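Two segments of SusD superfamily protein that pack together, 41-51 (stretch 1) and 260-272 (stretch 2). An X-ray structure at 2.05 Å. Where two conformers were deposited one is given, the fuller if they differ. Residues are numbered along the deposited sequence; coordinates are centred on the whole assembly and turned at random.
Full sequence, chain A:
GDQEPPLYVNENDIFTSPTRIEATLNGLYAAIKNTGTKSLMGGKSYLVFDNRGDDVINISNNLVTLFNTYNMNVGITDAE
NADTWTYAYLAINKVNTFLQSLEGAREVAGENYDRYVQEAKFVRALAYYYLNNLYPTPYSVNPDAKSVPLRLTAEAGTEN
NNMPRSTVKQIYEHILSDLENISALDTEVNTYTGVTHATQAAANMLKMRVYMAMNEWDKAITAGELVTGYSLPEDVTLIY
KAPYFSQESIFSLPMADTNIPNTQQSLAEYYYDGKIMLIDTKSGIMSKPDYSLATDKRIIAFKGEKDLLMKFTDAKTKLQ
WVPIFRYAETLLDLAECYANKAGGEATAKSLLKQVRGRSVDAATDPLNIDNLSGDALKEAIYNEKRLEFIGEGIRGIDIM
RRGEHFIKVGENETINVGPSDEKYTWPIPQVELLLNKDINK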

# COMPACT_ATOMS: atom_id res chain seq x y z
N MSE A 41 -5.78 -6.66 1.28
CA MSE A 41 -4.75 -6.05 0.43
C MSE A 41 -4.38 -6.89 -0.78
O MSE A 41 -3.64 -6.43 -1.64
CB MSE A 41 -3.51 -5.78 1.26
CG MSE A 41 -3.79 -4.96 2.49
SE MSE A 41 -4.97 -3.37 2.28
CE MSE A 41 -3.89 -2.42 0.93
N GLY A 42 -4.92 -8.11 -0.89
CA GLY A 42 -4.74 -8.92 -2.10
C GLY A 42 -5.84 -8.64 -3.12
O GLY A 42 -5.87 -9.23 -4.22
N GLY A 43 -6.79 -7.77 -2.76
CA GLY A 43 -7.95 -7.49 -3.60
C GLY A 43 -8.53 -6.10 -3.39
O GLY A 43 -7.86 -5.08 -3.65
N LYS A 44 -9.78 -6.05 -2.93
CA LYS A 44 -10.54 -4.80 -2.91
C LYS A 44 -9.92 -3.68 -2.06
O LYS A 44 -10.05 -2.52 -2.43
CB LYS A 44 -12.01 -5.04 -2.48
CG LYS A 44 -12.85 -5.72 -3.59
CD LYS A 44 -14.31 -5.94 -3.21
CE LYS A 44 -15.09 -4.62 -3.12
NZ LYS A 44 -16.44 -4.87 -2.64
N SER A 45 -9.29 -4.00 -0.94
CA SER A 45 -8.70 -2.96 -0.07
C SER A 45 -7.43 -2.34 -0.63
O SER A 45 -7.10 -1.17 -0.34
CB SER A 45 -8.54 -3.43 1.38
OG SER A 45 -9.83 -3.78 1.93
N TYR A 46 -6.75 -3.04 -1.55
CA TYR A 46 -5.67 -2.42 -2.30
C TYR A 46 -6.24 -1.53 -3.39
O TYR A 46 -5.80 -0.40 -3.58
CB TYR A 46 -4.85 -3.53 -2.93
CG TYR A 46 -3.58 -3.23 -3.71
CD1 TYR A 46 -2.35 -3.17 -3.08
CD2 TYR A 46 -3.60 -3.10 -5.08
CE1 TYR A 46 -1.17 -2.99 -3.79
CE2 TYR A 46 -2.43 -2.92 -5.82
CZ TYR A 46 -1.22 -2.90 -5.16
OH TYR A 46 -0.07 -2.81 -5.89
N LEU A 47 -7.25 -2.05 -4.11
CA LEU A 47 -7.96 -1.28 -5.11
C LEU A 47 -8.55 0.02 -4.54
O LEU A 47 -8.65 1.02 -5.25
CB LEU A 47 -9.09 -2.13 -5.73
CG LEU A 47 -8.59 -3.20 -6.70
CD1 LEU A 47 -9.52 -4.42 -6.78
CD2 LEU A 47 -8.31 -2.59 -8.07
N VAL A 48 -8.94 -0.01 -3.26
CA VAL A 48 -9.42 1.17 -2.57
C VAL A 48 -8.46 2.35 -2.72
O VAL A 48 -8.91 3.46 -2.99
CB VAL A 48 -9.71 0.89 -1.06
CG1 VAL A 48 -9.63 2.18 -0.22
CG2 VAL A 48 -11.05 0.21 -0.95
N PHE A 49 -7.16 2.11 -2.59
CA PHE A 49 -6.20 3.22 -2.67
C PHE A 49 -6.04 3.81 -4.07
O PHE A 49 -5.77 5.02 -4.18
CB PHE A 49 -4.89 2.86 -1.96
CG PHE A 49 -5.10 2.60 -0.50
CD1 PHE A 49 -5.39 3.66 0.37
CD2 PHE A 49 -5.12 1.31 0.00
CE1 PHE A 49 -5.64 3.44 1.73
CE2 PHE A 49 -5.36 1.09 1.36
CZ PHE A 49 -5.63 2.16 2.22
N ASP A 50 -6.27 3.03 -5.12
CA ASP A 50 -6.34 3.59 -6.46
C ASP A 50 -7.64 4.29 -6.72
O ASP A 50 -7.63 5.35 -7.35
CB ASP A 50 -6.07 2.53 -7.51
CG ASP A 50 -4.61 2.08 -7.47
OD1 ASP A 50 -3.72 2.92 -7.81
OD2 ASP A 50 -4.35 0.94 -7.01
N ASN A 51 -8.74 3.73 -6.24
CA ASN A 51 -10.04 4.39 -6.36
C ASN A 51 -10.11 5.74 -5.63
O ASN A 51 -10.76 6.68 -6.10
CB ASN A 51 -11.16 3.47 -5.87
CG ASN A 51 -11.66 2.53 -6.97
OD1 ASN A 51 -12.62 2.85 -7.66
ND2 ASN A 51 -10.99 1.38 -7.15
N ILE A 260 -6.87 -17.84 -4.65
CA ILE A 260 -7.20 -16.61 -5.38
C ILE A 260 -8.49 -15.95 -4.83
O ILE A 260 -9.32 -16.64 -4.22
CB ILE A 260 -7.32 -16.82 -6.90
CG1 ILE A 260 -8.27 -18.01 -7.22
CG2 ILE A 260 -5.92 -17.00 -7.53
CD1 ILE A 260 -8.84 -18.05 -8.62
N PRO A 261 -8.67 -14.64 -5.06
CA PRO A 261 -9.89 -14.02 -4.57
C PRO A 261 -11.13 -14.50 -5.31
O PRO A 261 -11.06 -14.95 -6.44
CB PRO A 261 -9.66 -12.52 -4.83
CG PRO A 261 -8.15 -12.33 -4.96
CD PRO A 261 -7.75 -13.64 -5.64
N ASN A 262 -12.27 -14.40 -4.65
CA ASN A 262 -13.55 -14.82 -5.22
C ASN A 262 -14.08 -13.76 -6.24
O ASN A 262 -13.38 -12.79 -6.60
CB ASN A 262 -14.51 -15.07 -4.05
CG ASN A 262 -15.50 -16.19 -4.32
OD1 ASN A 262 -16.09 -16.26 -5.39
ND2 ASN A 262 -15.69 -17.07 -3.34
N THR A 263 -15.32 -13.95 -6.70
CA THR A 263 -15.90 -13.13 -7.77
C THR A 263 -15.80 -11.66 -7.52
O THR A 263 -16.19 -11.19 -6.47
CB THR A 263 -17.35 -13.46 -7.99
OG1 THR A 263 -17.42 -14.87 -8.01
CG2 THR A 263 -17.85 -12.93 -9.31
N GLN A 264 -15.23 -10.97 -8.52
CA GLN A 264 -15.02 -9.54 -8.49
C GLN A 264 -14.29 -9.04 -7.26
O GLN A 264 -14.68 -8.07 -6.68
CB GLN A 264 -16.34 -8.80 -8.70
CG GLN A 264 -16.84 -8.99 -10.10
CD GLN A 264 -18.02 -8.08 -10.42
OE1 GLN A 264 -18.97 -7.94 -9.62
NE2 GLN A 264 -17.96 -7.44 -11.60
N GLN A 265 -13.26 -9.77 -6.85
CA GLN A 265 -12.41 -9.31 -5.76
C GLN A 265 -10.95 -9.17 -6.15
O GLN A 265 -10.20 -8.64 -5.39
CB GLN A 265 -12.54 -10.25 -4.58
CG GLN A 265 -13.93 -10.22 -3.98
CD GLN A 265 -14.03 -11.08 -2.79
OE1 GLN A 265 -13.04 -11.25 -2.06
NE2 GLN A 265 -15.24 -11.66 -2.54
N SER A 266 -10.56 -9.66 -7.33
CA SER A 266 -9.17 -9.59 -7.73
C SER A 266 -8.88 -8.30 -8.48
O SER A 266 -9.77 -7.70 -9.09
CB SER A 266 -8.78 -10.75 -8.65
OG SER A 266 -9.45 -10.65 -9.89
N LEU A 267 -7.62 -7.89 -8.45
CA LEU A 267 -7.14 -6.77 -9.25
C LEU A 267 -7.52 -6.89 -10.73
O LEU A 267 -8.09 -5.95 -11.32
CB LEU A 267 -5.63 -6.65 -9.11
CG LEU A 267 -5.10 -5.76 -7.98
CD1 LEU A 267 -5.77 -5.95 -6.66
CD2 LEU A 267 -3.57 -5.86 -7.92
N ALA A 268 -7.22 -8.04 -11.33
CA ALA A 268 -7.47 -8.23 -12.75
C ALA A 268 -8.92 -8.08 -13.13
O ALA A 268 -9.25 -7.55 -14.20
CB ALA A 268 -6.89 -9.61 -13.25
N GLU A 269 -9.81 -8.49 -12.23
CA GLU A 269 -11.23 -8.36 -12.49
C GLU A 269 -11.70 -6.90 -12.55
O GLU A 269 -12.70 -6.61 -13.20
CB GLU A 269 -12.03 -9.13 -11.44
CG GLU A 269 -11.99 -10.62 -11.70
CD GLU A 269 -12.61 -11.38 -10.57
OE1 GLU A 269 -12.02 -11.42 -9.46
OE2 GLU A 269 -13.73 -11.88 -10.78
N TYR A 270 -10.95 -6.00 -11.93
CA TYR A 270 -11.29 -4.57 -11.93
C TYR A 270 -10.80 -3.80 -13.16
O TYR A 270 -11.32 -2.73 -13.46
CB TYR A 270 -10.82 -3.92 -10.59
CG TYR A 270 -11.84 -4.07 -9.51
CD1 TYR A 270 -12.14 -5.32 -9.01
CD2 TYR A 270 -12.51 -2.99 -8.98
CE1 TYR A 270 -13.08 -5.49 -8.04
CE2 TYR A 270 -13.45 -3.16 -7.98
CZ TYR A 270 -13.71 -4.42 -7.53
OH TYR A 270 -14.64 -4.64 -6.58
N TYR A 271 -9.81 -4.35 -13.87
CA TYR A 271 -9.14 -3.67 -14.98
C TYR A 271 -9.33 -4.32 -16.35
O TYR A 271 -9.28 -3.62 -17.35
CB TYR A 271 -7.63 -3.57 -14.72
CG TYR A 271 -7.28 -2.67 -13.54
CD1 TYR A 271 -7.40 -1.30 -13.64
CD2 TYR A 271 -6.78 -3.20 -12.35
CE1 TYR A 271 -7.07 -0.47 -12.60
CE2 TYR A 271 -6.44 -2.38 -11.28
CZ TYR A 271 -6.62 -1.01 -11.41
OH TYR A 271 -6.31 -0.19 -10.37
N TYR A 272 -9.56 -5.63 -16.41
CA TYR A 272 -9.40 -6.37 -17.65
C TYR A 272 -10.40 -6.10 -18.74
O TYR A 272 -10.08 -6.38 -19.88
CB TYR A 272 -9.35 -7.90 -17.43
CG TYR A 272 -10.67 -8.62 -17.38
CD1 TYR A 272 -11.59 -8.34 -16.39
CD2 TYR A 272 -11.02 -9.62 -18.34
CE1 TYR A 272 -12.80 -8.98 -16.32
CE2 TYR A 272 -12.27 -10.29 -18.28
CZ TYR A 272 -13.14 -9.96 -17.24
OH TYR A 272 -14.36 -10.54 -17.04
O HOH W 1 -6.00 -9.79 -6.79
O HOH W 2 -5.17 -1.31 -8.32

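No direct hydrogen bond joins these two segments; they meet through close packing of backbone and apolar side chains, with two waters bridging polar groups. The CA-to-CB bond of Met 41, a selenomethionine, points away from stretch 2 and the residue makes no contact, so the contact opens at Gly 42. The carbonyl of Gly 42 receives a hydrogen bond from water 1 (O to water oxygen, 2.6 Å), and the same water accepts one from Leu 267 N at 3.0 Å. A backbone acceptor and a backbone donor too far apart to bond directly are thus both satisfied.

Gly 43, the N-cap of the helix that follows, is where the chains come nearest: its CA lies 4.8 Å from Ser 266 CA and 3.1 Å from Gln 265 O. A CB here would point toward stretch 2 and sit 2.4 Å from Gln 265 O, a clash, so the absence of a side chain is what permits so close an approach.

Lys 44 begins the helix and shows how a long side chain can serve two purposes. Its aliphatic part lies along stretch 2, with CE 3.5 Å from Tyr 270 OH and CD 4.1 Å from Gln 264 O, while NZ is hydrogen-bonded elsewhere in the structure. Tyr 270 OH also makes a weak hydrogen bond to Gln 264 O, within its own stretch.

Ser 45 does not reach the contact, but Tyr 46 points toward it, its ring atom CE2 packing 3.8 Å from Leu 267 CD2.

Leu 47 has the largest covered area of any residue here. From the first helical turn it points toward stretch 2, where its branched end meets three side chains. CD1 lies over one face of the Tyr 270 ring, 3.7 Å from the centroid and 18° off the normal, a CH-pi contact; CD2 lies 3.7 Å from Tyr 271 CE2, and CG lies 3.9 Å from Leu 267 CD1. A compact, branched apolar residue suits a pocket lined by a leucine and two aromatic rings.

Val 48 and Phe 49 are out of reach. Asp 50 returns toward stretch 2, bringing CB within 4.0 Å of Tyr 271 OH. Its carboxylate is linked to that hydroxyl through water 2, which donates to Asp 50 OD2 at 2.7 Å and lies 2.6 Å from Tyr 271 OH. Tyrosine therefore offers an apolar ring to Leu 47 and a polar end to the water. Asn 51 makes no contact within 4.5 Å, although the end of its side chain leans nearer to stretch 2; its ND2 donates to Leu 47 O at 3.0 Å, a bond back into its own helix.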